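Local coordinates for mandelate racemase/muconate lactonizing protein (Alicyclobacillus acidocaldarius LAA1, PDB 3QLD) that is of unknown specific function but belongs to the enolase superfamily, pairing a capping N-terminal domain with a modified TIM barrel, at residues D136-S141 with Y320-G325; G164-K169 with P345-V350; A264-V269 with A293-G298; G305-L310 with P351-V356. All coordinates share one frame; numbering follows the deposited sequence.

Contact 1. Residues D136-S141 with Y320-G325; sequences DRVEVS and YATDLG
The closure of the modified TIM barrel falls here: 320-325, a segment without regular strand structure, fills the gap between the first barrel strand, 137-144, and the last parallel one, 293-296. Its register rises with that of 136-141, so the two run parallel, but they share a single bridge, V140 with T322. T322 N donates to E139 O at 2.9 Å, and S141 N reaches T322 O at 2.6 Å, nearly along the C=O axis (165°). T322 thus clasps V140 through the residues on either side of it. The T322 side chain serves both neighbours. Its CG2, in the crowded position between N and carbonyl carbon, lies 3.4 Å from E139 O and touches V138 CG2, the two side chains crossing at a slant. OG1, anti to the backbone N (chi1 -176°), accepts from L324 N at 3.0 Å, an ST turn, and bonds to V296 O. V140 CG1 packs 3.8 Å from G325 CA, beside L324 O, a buried carbonyl oxygen with no polar partner in the model. At the far end a water sits 2.7 Å from S141 OG and donates to D323 OD1 at 2.5 Å. Salt bridges to R167 and K169 also hold the D323 carboxylate, probably stabilising its charge. Here 320-325 takes the place of the eighth strand, as in the (β/α)7β barrel of the enolase superfamily.

Contact 2. Residues G164-K169 with P345-V350; sequences GFRRVK and PGVIQV
A Schellman motif ends helix 150-162 at G164, and the turn that follows leads into barrel strand 167-171; beside it, 345-350 enters strand 347-349, which runs antiparallel to 137-144 at the edge of the sheet. Strand 137-144 lies between the two in sheet order, so the contact is made mostly by the turns before the strands, with V347 at the start of the second strand joining in. Two glycines, G164 and G346, both with positive phi, allow main chain to meet main chain. G346 CA approaches G164 O at 3.1 Å as a CA-H...O contact, with 147° at the hydrogen, and the CA atoms of F165 and G346 are 4.1 Å apart. P345 CB rests 3.9 Å from G164 CA.

R166 reaches over this glycine pair. From its CB, which heads toward 345-350, the chain takes CG anti to the carbonyl carbon, and CG comes to 4.0 Å from G346 O. A bend at chi2 (-62°) then turns the chain, and beyond CD the guanidinium lies with NE 4.4 Å from P345 O. NH1 forms a salt bridge with E139 OE2 on the intervening strand, which is consistent with the bend, while the R166 backbone bonds to V140 of that same strand. F165 CB points away from 345-350, and its ring meets F342 edge to face. V347 CG2 stands 3.9 Å above one face of the R166 guanidinium, displaced toward the rim, and 4.0 Å from NH2.

Contact 3. Residues A264-V269 with A293-G298; sequences ARVLNV and AAWVGG
Strands 266-269 and 293-296 run parallel, their axes 4.7 Å apart at closest and inclined by 22°. They are the sixth and seventh strands of the TIM barrel, linked by a beta-alpha-beta crossover whose main helix is 277-289. Five hydrogen bonds form the ladder, the straightest being V269 N to W295 O at 2.8 Å (171° at the hydrogen). L267 is bonded to 293-296 at both ends of its backbone unit, its N to A293 O and its O from W295 N.

V266, N268, A293 and W295 share the face turned to the barrel interior; L267, V269, A294 and V296 face the surrounding helices. W295 dominates the inner face. Its CG takes the crowded position between N and carbonyl carbon (chi1 55°), which swings the indole across toward 264-269. V266 CG1 meets the indole at its edge and in its plane, 3.5 Å from NE1. N268 instead comes over a face: CB lies 3.7 Å above the ring plane toward the rim, an off-centre CH-pi contact. Beyond it the amide is tilted against the indole, with ND2 3.2 Å from W295 CH2. That nitrogen bonds to E221 OE2, which should fix the rotation of the amide. F219 stacks on the indole and R167 makes a cation-pi contact with it, so residues from other parts of the barrel also surround the ring. On the helix-facing side V269 CG2 touches A294 CB at 3.9 Å. The last rung, G297 N to V269 O at 3.0 Å, brings its donor in above the carbonyl plane rather than within it.

Contact 4. Residues G305-L310 with P351-V356; sequences GRVHGL and PQCAGV
One carboxylate oxygen from outside, D117 OD1 on helix 105-123, is hydrogen-bonded both to H308 NE2 of 305-310 and to V356 N of 351-356, although the two segments meet each other through apolar atoms. V307 CG1 is the focus. Placed anti to the backbone N (chi1 163°), it points out from the helix and touches three residues of the loop: P351 CB at 4.0 Å, C353 SG at 4.0 Å and V356 CG2 at 4.2 Å. The V307 and P351 side chains lie alongside, pointing opposite ways, and P351 CG also comes 3.9 Å from V307 O. One turn on, L310 CB presses on P351 CD at 3.8 Å. Helix 303-313 follows the seventh barrel strand, and the loop leaves strand 347-349; D117 belongs to the N-terminal domain, as does E47, whose OE1 bonds to G305 N, so the packing lies where barrel and N-terminal domain meet. Within the loop A354 centres an inverse gamma turn, with a weak bond from G355 N to C353 O at 3.0 Å. The H308 CB starts away from the loop, yet its NE2 ends 4.4 Å from V356 CG1, the ring lying oblique to that methyl.

How the contacts relate
From the N terminus, contact 1 opens on the first barrel strand and contact 2 opens at the start of the second. Contact 3 then opens and closes locally, joining the sixth and seventh strands inside the loops of contacts 1 and 2. Contact 4 opens on helix 303-313, in series with contact 3. The three long loops next close in order: contact 1 at 320-325, contact 2 at 345-350, contact 4 at 351-356. Each of these three crosses the other two. Contacts 1 and 2 centre about 5 Å apart and tie the first two strands to 320-325 and strand 347-349; contact 1 also meets contact 3, completing the ring, while contact 4 reaches the N-terminal domain.

Contact 1. Residues D136-S141 with Y320-G325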
loop_
_atom_site.group_PDB
_atom_site.type_symbol
_atom_site.label_atom_id
_atom_site.label_comp_id
_atom_site.label_asym_id
_atom_site.label_seq_id
_atom_site.Cartn_x
_atom_site.Cartn_y
_atom_site.Cartn_z
ATOM N N ASP A 136 24.590 5.422 23.744
ATOM C CA ASP A 136 25.721 6.045 23.071
ATOM C C ASP A 136 26.294 5.122 22.032
ATOM O O ASP A 136 26.911 5.565 21.083
ATOM C CB ASP A 136 26.801 6.453 24.093
ATOM C CG ASP A 136 26.505 7.808 24.721
ATOM O OD1 ASP A 136 26.705 8.820 23.997
ATOM O OD2 ASP A 136 26.072 7.857 25.909
ATOM N N ARG A 137 26.063 3.826 22.231
ATOM C CA ARG A 137 26.489 2.764 21.323
ATOM C C ARG A 137 25.367 1.732 21.140
ATOM O O ARG A 137 24.442 1.655 21.975
ATOM C CB ARG A 137 27.680 2.038 21.885
ATOM C CG ARG A 137 28.848 2.927 22.059
ATOM C CD ARG A 137 29.993 2.153 22.707
ATOM N NE ARG A 137 31.163 3.026 22.754
ATOM C CZ ARG A 137 32.431 2.614 22.665
ATOM N NH1 ARG A 137 32.719 1.317 22.528
ATOM N NH2 ARG A 137 33.417 3.519 22.711
ATOM N N VAL A 138 25.455 0.974 20.047
ATOM C CA VAL A 138 24.479 -0.075 19.743
ATOM C C VAL A 138 25.199 -1.322 19.278
ATOM O O VAL A 138 26.246 -1.234 18.600
ATOM C CB VAL A 138 23.429 0.391 18.691
ATOM C CG1 VAL A 138 22.673 1.691 19.187
ATOM C CG2 VAL A 138 24.128 0.687 17.385
ATOM N N GLU A 139 24.672 -2.497 19.638
ATOM C CA GLU A 139 25.284 -3.721 19.175
ATOM C C GLU A 139 24.681 -4.125 17.832
ATOM O O GLU A 139 23.548 -3.769 17.569
ATOM C CB GLU A 139 25.004 -4.880 20.086
ATOM C CG GLU A 139 25.082 -4.641 21.577
ATOM C CD GLU A 139 24.767 -5.947 22.308
ATOM O OE1 GLU A 139 23.571 -6.358 22.337
ATOM O OE2 GLU A 139 25.713 -6.567 22.819
ATOM N N VAL A 140 25.401 -4.948 17.067
ATOM C CA VAL A 140 25.133 -5.161 15.639
ATOM C C VAL A 140 24.973 -6.666 15.448
ATOM O O VAL A 140 25.748 -7.413 16.030
ATOM C CB VAL A 140 26.330 -4.642 14.777
ATOM C CG1 VAL A 140 26.102 -5.016 13.324
ATOM C CG2 VAL A 140 26.512 -3.137 14.944
ATOM N N SER A 141 23.960 -7.110 14.684
ATOM C CA SER A 141 23.760 -8.533 14.321
ATOM C C SER A 141 24.275 -8.907 12.938
ATOM O O SER A 141 24.343 -8.056 12.070
ATOM C CB SER A 141 22.207 -8.799 14.345
ATOM O OG SER A 141 21.839 -10.153 13.973
ATOM N N TYR A 320 17.187 -4.769 21.457
ATOM C CA TYR A 320 18.018 -5.758 20.782
ATOM C C TYR A 320 18.916 -5.059 19.742
ATOM O O TYR A 320 18.738 -3.840 19.435
ATOM C CB TYR A 320 17.182 -6.860 20.106
ATOM C CG TYR A 320 16.217 -7.613 21.041
ATOM C CD1 TYR A 320 16.512 -7.805 22.408
ATOM C CD2 TYR A 320 15.014 -8.171 20.537
ATOM C CE1 TYR A 320 15.629 -8.516 23.264
ATOM C CE2 TYR A 320 14.136 -8.884 21.376
ATOM C CZ TYR A 320 14.453 -9.054 22.734
ATOM O OH TYR A 320 13.576 -9.757 23.551
ATOM N N ALA A 321 19.857 -5.854 19.257
ATOM C CA ALA A 321 20.891 -5.488 18.311
ATOM C C ALA A 321 20.243 -5.060 17.012
ATOM O O ALA A 321 19.152 -5.567 16.641
ATOM C CB ALA A 321 21.782 -6.706 18.022
ATOM N N THR A 322 20.952 -4.159 16.322
ATOM C CA THR A 322 20.597 -3.717 14.963
ATOM C C THR A 322 21.164 -4.591 13.864
ATOM O O THR A 322 22.205 -5.265 14.036
ATOM C CB THR A 322 20.890 -2.186 14.759
ATOM O OG1 THR A 322 20.436 -1.770 13.443
ATOM C CG2 THR A 322 22.443 -1.869 14.919
ATOM N N ASP A 323 20.435 -4.698 12.740
ATOM C CA ASP A 323 20.993 -5.307 11.560
ATOM C C ASP A 323 21.919 -4.323 10.773
ATOM O O ASP A 323 22.434 -4.697 9.751
ATOM C CB ASP A 323 19.873 -5.786 10.600
ATOM C CG ASP A 323 19.266 -7.160 10.987
ATOM O OD1 ASP A 323 19.712 -7.808 11.971
ATOM O OD2 ASP A 323 18.326 -7.594 10.269
ATOM N N LEU A 324 22.014 -3.062 11.187
ATOM C CA LEU A 324 22.720 -2.028 10.406
ATOM C C LEU A 324 24.179 -2.164 10.782
ATOM O O LEU A 324 24.522 -1.844 11.894
ATOM C CB LEU A 324 22.242 -0.628 10.801
ATOM C CG LEU A 324 20.779 -0.289 10.401
ATOM C CD1 LEU A 324 20.355 1.016 11.019
ATOM C CD2 LEU A 324 20.673 -0.186 8.866
ATOM N N GLY A 325 24.987 -2.699 9.869
ATOM C CA GLY A 325 26.379 -2.998 10.101
ATOM C C GLY A 325 27.283 -2.019 9.377
ATOM O O GLY A 325 26.822 -1.042 8.800
HETATM O O HOH W 1 21.213 -9.741 11.392
#

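Contact 2. Residues G164-K169 with P345-V350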
loop_
_atom_site.group_PDB
_atom_site.type_symbol
_atom_site.label_atom_id
_atom_site.label_comp_id
_atom_site.label_asym_id
_atom_site.label_seq_id
_atom_site.Cartn_x
_atom_site.Cartn_y
_atom_site.Cartn_z
ATOM N N GLY A 164 33.014 -10.344 16.034
ATOM C CA GLY A 164 32.415 -9.668 17.174
ATOM C C GLY A 164 30.912 -9.372 17.154
ATOM O O GLY A 164 30.395 -8.701 18.077
ATOM N N PHE A 165 30.213 -9.838 16.107
ATOM C CA PHE A 165 28.764 -9.533 15.958
ATOM C C PHE A 165 28.073 -10.149 17.143
ATOM O O PHE A 165 28.373 -11.295 17.489
ATOM C CB PHE A 165 28.202 -10.197 14.716
ATOM C CG PHE A 165 28.577 -9.517 13.442
ATOM C CD1 PHE A 165 27.882 -8.377 13.009
ATOM C CD2 PHE A 165 29.614 -10.028 12.653
ATOM C CE1 PHE A 165 28.260 -7.735 11.809
ATOM C CE2 PHE A 165 29.970 -9.398 11.445
ATOM C CZ PHE A 165 29.261 -8.235 11.030
ATOM N N ARG A 166 27.118 -9.435 17.714
ATOM C CA ARG A 166 26.575 -9.785 19.021
ATOM C C ARG A 166 25.264 -10.582 18.886
ATOM O O ARG A 166 24.635 -10.973 19.882
ATOM C CB ARG A 166 26.390 -8.520 19.852
ATOM C CG ARG A 166 27.763 -7.834 20.196
ATOM C CD ARG A 166 28.691 -8.754 21.061
ATOM N NE ARG A 166 29.704 -7.922 21.744
ATOM C CZ ARG A 166 29.408 -6.891 22.545
ATOM N NH1 ARG A 166 28.145 -6.578 22.783
ATOM N NH2 ARG A 166 30.359 -6.162 23.120
ATOM N N ARG A 167 24.875 -10.833 17.639
ATOM C CA ARG A 167 23.687 -11.676 17.343
ATOM C C ARG A 167 23.932 -12.344 16.049
ATOM O O ARG A 167 24.536 -11.734 15.135
ATOM C CB ARG A 167 22.428 -10.823 17.249
ATOM C CG ARG A 167 21.101 -11.635 17.280
ATOM C CD ARG A 167 19.828 -10.772 17.291
ATOM N NE ARG A 167 19.737 -9.950 16.069
ATOM C CZ ARG A 167 19.059 -8.802 16.037
ATOM N NH1 ARG A 167 18.361 -8.419 17.088
ATOM N NH2 ARG A 167 19.011 -8.058 14.933
ATOM N N VAL A 168 23.442 -13.569 15.897
ATOM C CA VAL A 168 23.289 -14.048 14.528
ATOM C C VAL A 168 21.806 -14.264 14.203
ATOM O O VAL A 168 21.057 -14.766 15.076
ATOM C CB VAL A 168 24.075 -15.373 14.200
ATOM C CG1 VAL A 168 25.610 -15.111 14.246
ATOM C CG2 VAL A 168 23.639 -16.550 15.098
ATOM N N LYS A 169 21.410 -13.957 12.955
ATOM C CA LYS A 169 20.001 -14.230 12.506
ATOM C C LYS A 169 20.079 -15.197 11.350
ATOM O O LYS A 169 20.640 -14.897 10.265
ATOM C CB LYS A 169 19.257 -12.937 12.130
ATOM C CG LYS A 169 17.765 -13.142 11.666
ATOM C CD LYS A 169 17.001 -11.832 11.645
ATOM C CE LYS A 169 17.693 -10.732 10.809
ATOM N NZ LYS A 169 16.744 -9.820 10.058
ATOM N N PRO A 345 34.631 -4.303 18.215
ATOM C CA PRO A 345 33.985 -5.351 17.408
ATOM C C PRO A 345 32.487 -5.544 17.767
ATOM O O PRO A 345 32.105 -5.539 18.960
ATOM C CB PRO A 345 34.848 -6.604 17.687
ATOM C CG PRO A 345 36.233 -5.989 17.990
ATOM C CD PRO A 345 35.907 -4.760 18.803
ATOM N N GLY A 346 31.632 -5.611 16.738
ATOM C CA GLY A 346 30.200 -5.787 16.947
ATOM C C GLY A 346 29.440 -4.584 17.466
ATOM O O GLY A 346 28.235 -4.686 17.778
ATOM N N VAL A 347 30.105 -3.436 17.569
ATOM C CA VAL A 347 29.490 -2.254 18.160
ATOM C C VAL A 347 29.692 -1.020 17.294
ATOM O O VAL A 347 30.762 -0.835 16.709
ATOM C CB VAL A 347 30.070 -1.941 19.562
ATOM C CG1 VAL A 347 29.279 -0.799 20.229
ATOM C CG2 VAL A 347 30.089 -3.181 20.445
ATOM N N ILE A 348 28.686 -0.147 17.243
ATOM C CA ILE A 348 28.826 1.034 16.440
ATOM C C ILE A 348 28.451 2.215 17.301
ATOM O O ILE A 348 27.527 2.140 18.126
ATOM C CB ILE A 348 27.944 0.982 15.102
ATOM C CG1 ILE A 348 28.463 -0.081 14.173
ATOM C CG2 ILE A 348 27.990 2.300 14.363
ATOM C CD1 ILE A 348 27.734 -0.235 12.722
ATOM N N GLN A 349 29.212 3.294 17.147
ATOM C CA GLN A 349 28.939 4.480 17.902
ATOM C C GLN A 349 27.730 5.073 17.230
ATOM O O GLN A 349 27.711 5.208 15.994
ATOM C CB GLN A 349 30.105 5.470 17.821
ATOM C CG GLN A 349 29.985 6.717 18.738
ATOM C CD GLN A 349 30.401 6.404 20.189
ATOM O OE1 GLN A 349 29.936 7.037 21.142
ATOM N NE2 GLN A 349 31.280 5.403 20.351
ATOM N N VAL A 350 26.768 5.470 18.043
ATOM C CA VAL A 350 25.665 6.293 17.608
ATOM C C VAL A 350 26.123 7.663 17.114
ATOM O O VAL A 350 26.740 8.396 17.860
ATOM C CB VAL A 350 24.658 6.427 18.768
ATOM C CG1 VAL A 350 23.551 7.461 18.482
ATOM C CG2 VAL A 350 24.071 5.078 19.098
#

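Contact 3. Residues A264-V269 with A293-G298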
loop_
_atom_site.group_PDB
_atom_site.type_symbol
_atom_site.label_atom_id
_atom_site.label_comp_id
_atom_site.label_asym_id
_atom_site.label_seq_id
_atom_site.Cartn_x
_atom_site.Cartn_y
_atom_site.Cartn_z
ATOM N N ALA A 264 2.149 -10.820 17.782
ATOM C CA ALA A 264 3.624 -10.796 17.843
ATOM C C ALA A 264 4.095 -10.096 19.102
ATOM O O ALA A 264 3.353 -9.316 19.736
ATOM C CB ALA A 264 4.264 -10.123 16.593
ATOM N N ARG A 265 5.360 -10.313 19.402
ATOM C CA ARG A 265 5.944 -9.733 20.611
ATOM C C ARG A 265 7.181 -8.869 20.368
ATOM O O ARG A 265 7.670 -8.264 21.324
ATOM C CB ARG A 265 6.244 -10.829 21.675
ATOM C CG ARG A 265 5.000 -11.527 22.122
ATOM C CD ARG A 265 5.198 -12.258 23.444
ATOM N NE ARG A 265 5.875 -13.548 23.340
ATOM C CZ ARG A 265 5.209 -14.695 23.204
ATOM N NH1 ARG A 265 5.851 -15.858 23.139
ATOM N NH2 ARG A 265 3.879 -14.651 23.134
ATOM N N VAL A 266 7.708 -8.846 19.136
ATOM C CA VAL A 266 8.885 -8.066 18.779
ATOM C C VAL A 266 8.657 -7.327 17.463
ATOM O O VAL A 266 8.062 -7.913 16.552
ATOM C CB VAL A 266 10.120 -8.995 18.648
ATOM C CG1 VAL A 266 11.367 -8.260 18.113
ATOM C CG2 VAL A 266 10.458 -9.573 20.020
ATOM N N LEU A 267 9.096 -6.058 17.407
ATOM C CA LEU A 267 8.937 -5.226 16.202
ATOM C C LEU A 267 10.301 -4.933 15.613
ATOM O O LEU A 267 11.195 -4.442 16.342
ATOM C CB LEU A 267 8.170 -3.933 16.551
ATOM C CG LEU A 267 7.950 -2.914 15.398
ATOM C CD1 LEU A 267 7.011 -3.525 14.329
ATOM C CD2 LEU A 267 7.332 -1.626 15.958
ATOM N N ASN A 268 10.455 -5.268 14.327
ATOM C CA ASN A 268 11.558 -4.763 13.477
ATOM C C ASN A 268 11.169 -3.375 13.013
ATOM O O ASN A 268 10.211 -3.196 12.233
ATOM C CB ASN A 268 11.860 -5.735 12.327
ATOM C CG ASN A 268 12.963 -5.262 11.391
ATOM O OD1 ASN A 268 13.273 -4.076 11.343
ATOM N ND2 ASN A 268 13.503 -6.171 10.619
ATOM N N VAL A 269 11.871 -2.388 13.564
ATOM C CA VAL A 269 11.600 -0.976 13.245
ATOM C C VAL A 269 12.478 -0.531 12.076
ATOM O O VAL A 269 13.694 -0.713 12.119
ATOM C CB VAL A 269 11.908 -0.073 14.444
ATOM C CG1 VAL A 269 11.904 1.478 14.033
ATOM C CG2 VAL A 269 10.849 -0.354 15.555
ATOM N N ALA A 293 9.267 -5.762 22.503
ATOM C CA ALA A 293 10.648 -5.312 22.376
ATOM C C ALA A 293 10.779 -4.899 20.906
ATOM O O ALA A 293 10.068 -5.426 20.043
ATOM C CB ALA A 293 11.598 -6.483 22.648
ATOM N N ALA A 294 11.673 -3.951 20.636
ATOM C CA ALA A 294 11.924 -3.508 19.255
ATOM C C ALA A 294 13.428 -3.409 19.007
ATOM O O ALA A 294 14.243 -3.373 19.970
ATOM C CB ALA A 294 11.167 -2.194 18.974
ATOM N N TRP A 295 13.817 -3.438 17.727
ATOM C CA TRP A 295 15.203 -3.305 17.314
ATOM C C TRP A 295 15.133 -2.718 15.926
ATOM O O TRP A 295 14.055 -2.784 15.267
ATOM C CB TRP A 295 15.908 -4.660 17.306
ATOM C CG TRP A 295 15.264 -5.722 16.499
ATOM C CD1 TRP A 295 14.197 -6.489 16.862
ATOM C CD2 TRP A 295 15.616 -6.124 15.170
ATOM N NE1 TRP A 295 13.873 -7.381 15.856
ATOM C CE2 TRP A 295 14.710 -7.158 14.790
ATOM C CE3 TRP A 295 16.583 -5.688 14.241
ATOM C CZ2 TRP A 295 14.760 -7.788 13.536
ATOM C CZ3 TRP A 295 16.656 -6.333 12.994
ATOM C CH2 TRP A 295 15.732 -7.361 12.637
ATOM N N VAL A 296 16.241 -2.173 15.446
ATOM C CA VAL A 296 16.248 -1.556 14.100
ATOM C C VAL A 296 16.806 -2.469 13.011
ATOM O O VAL A 296 17.940 -2.984 13.095
ATOM C CB VAL A 296 16.974 -0.139 14.117
ATOM C CG1 VAL A 296 17.253 0.389 12.714
ATOM C CG2 VAL A 296 16.254 0.858 14.932
ATOM N N GLY A 297 16.027 -2.658 11.915
ATOM C CA GLY A 297 16.442 -3.578 10.857
ATOM C C GLY A 297 17.077 -2.781 9.739
ATOM O O GLY A 297 17.065 -1.553 9.788
ATOM N N GLY A 298 17.556 -3.454 8.691
ATOM C CA GLY A 298 18.226 -2.778 7.565
ATOM C C GLY A 298 17.586 -2.945 6.194
ATOM O O GLY A 298 16.792 -3.865 5.972
#

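Contact 4. Residues G305-L310 with P351-V356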
loop_
_atom_site.group_PDB
_atom_site.type_symbol
_atom_site.label_atom_id
_atom_site.label_comp_id
_atom_site.label_asym_id
_atom_site.label_seq_id
_atom_site.Cartn_x
_atom_site.Cartn_y
_atom_site.Cartn_z
ATOM N N GLY A 305 20.788 6.913 4.913
ATOM C CA GLY A 305 19.887 5.977 5.596
ATOM C C GLY A 305 20.486 5.172 6.759
ATOM O O GLY A 305 19.825 4.962 7.774
ATOM N N ARG A 306 21.744 4.758 6.633
ATOM C CA ARG A 306 22.368 3.961 7.697
ATOM C C ARG A 306 22.599 4.840 8.945
ATOM O O ARG A 306 22.329 4.423 10.075
ATOM C CB ARG A 306 23.679 3.366 7.211
ATOM C CG ARG A 306 24.426 2.515 8.252
ATOM C CD ARG A 306 25.546 1.717 7.600
ATOM N NE ARG A 306 25.066 1.198 6.340
ATOM C CZ ARG A 306 24.508 0.015 6.200
ATOM N NH1 ARG A 306 24.413 -0.819 7.242
ATOM N NH2 ARG A 306 24.014 -0.320 5.020
ATOM N N VAL A 307 23.096 6.045 8.722
ATOM C CA VAL A 307 23.252 7.060 9.801
ATOM C C VAL A 307 21.946 7.353 10.528
ATOM O O VAL A 307 21.874 7.226 11.762
ATOM C CB VAL A 307 23.910 8.375 9.288
ATOM C CG1 VAL A 307 23.666 9.530 10.300
ATOM C CG2 VAL A 307 25.367 8.108 9.117
ATOM N N HIS A 308 20.885 7.639 9.777
ATOM C CA HIS A 308 19.540 7.867 10.360
ATOM C C HIS A 308 18.960 6.675 11.119
ATOM O O HIS A 308 18.250 6.863 12.111
ATOM C CB HIS A 308 18.547 8.341 9.267
ATOM C CG HIS A 308 18.722 9.784 8.885
ATOM N ND1 HIS A 308 17.994 10.384 7.877
ATOM C CD2 HIS A 308 19.555 10.745 9.372
ATOM C CE1 HIS A 308 18.352 11.659 7.773
ATOM N NE2 HIS A 308 19.293 11.906 8.681
ATOM N N GLY A 309 19.281 5.454 10.639
ATOM C CA GLY A 309 18.802 4.206 11.193
ATOM C C GLY A 309 19.580 3.926 12.488
ATOM O O GLY A 309 19.027 3.473 13.455
ATOM N N LEU A 310 20.886 4.178 12.492
ATOM C CA LEU A 310 21.605 4.138 13.801
ATOM C C LEU A 310 21.133 5.169 14.837
ATOM O O LEU A 310 21.071 4.859 15.995
ATOM C CB LEU A 310 23.100 4.214 13.562
ATOM C CG LEU A 310 23.685 3.081 12.697
ATOM C CD1 LEU A 310 24.972 3.488 11.923
ATOM C CD2 LEU A 310 24.010 1.767 13.452
ATOM N N PRO A 351 25.781 8.026 15.842
ATOM C CA PRO A 351 26.065 9.338 15.251
ATOM C C PRO A 351 25.582 10.534 16.094
ATOM O O PRO A 351 24.385 10.644 16.486
ATOM C CB PRO A 351 25.286 9.300 13.902
ATOM C CG PRO A 351 25.369 7.818 13.502
ATOM C CD PRO A 351 25.257 7.061 14.839
ATOM N N GLN A 352 26.512 11.449 16.349
ATOM C CA GLN A 352 26.190 12.650 17.106
ATOM C C GLN A 352 26.044 13.879 16.217
ATOM O O GLN A 352 25.884 14.981 16.723
ATOM C CB GLN A 352 27.250 12.876 18.220
ATOM C CG GLN A 352 27.236 11.773 19.285
ATOM C CD GLN A 352 25.928 11.722 20.105
ATOM O OE1 GLN A 352 25.228 12.752 20.335
ATOM N NE2 GLN A 352 25.576 10.533 20.519
ATOM N N CYS A 353 26.037 13.688 14.900
ATOM C CA CYS A 353 25.914 14.802 13.965
ATOM C C CYS A 353 24.641 15.604 14.172
ATOM O O CYS A 353 23.556 15.045 14.391
ATOM C CB CYS A 353 26.006 14.313 12.514
ATOM S SG CYS A 353 24.857 12.873 12.186
ATOM N N ALA A 354 24.789 16.927 14.117
ATOM C CA ALA A 354 23.683 17.843 13.985
ATOM C C ALA A 354 23.382 17.784 12.496
ATOM O O ALA A 354 23.781 18.687 11.740
ATOM C CB ALA A 354 24.095 19.296 14.374
ATOM N N GLY A 355 22.721 16.710 12.060
ATOM C CA GLY A 355 22.470 16.541 10.634
ATOM C C GLY A 355 23.604 15.820 9.923
ATOM O O GLY A 355 24.779 16.000 10.238
ATOM N N VAL A 356 23.275 15.043 8.891
ATOM C CA VAL A 356 24.311 14.338 8.152
ATOM C C VAL A 356 24.994 15.118 7.015
ATOM O O VAL A 356 25.921 14.607 6.421
ATOM C CB VAL A 356 23.771 12.990 7.639
ATOM C CG1 VAL A 356 22.806 13.226 6.478
ATOM C CG2 VAL A 356 24.874 12.110 7.226
#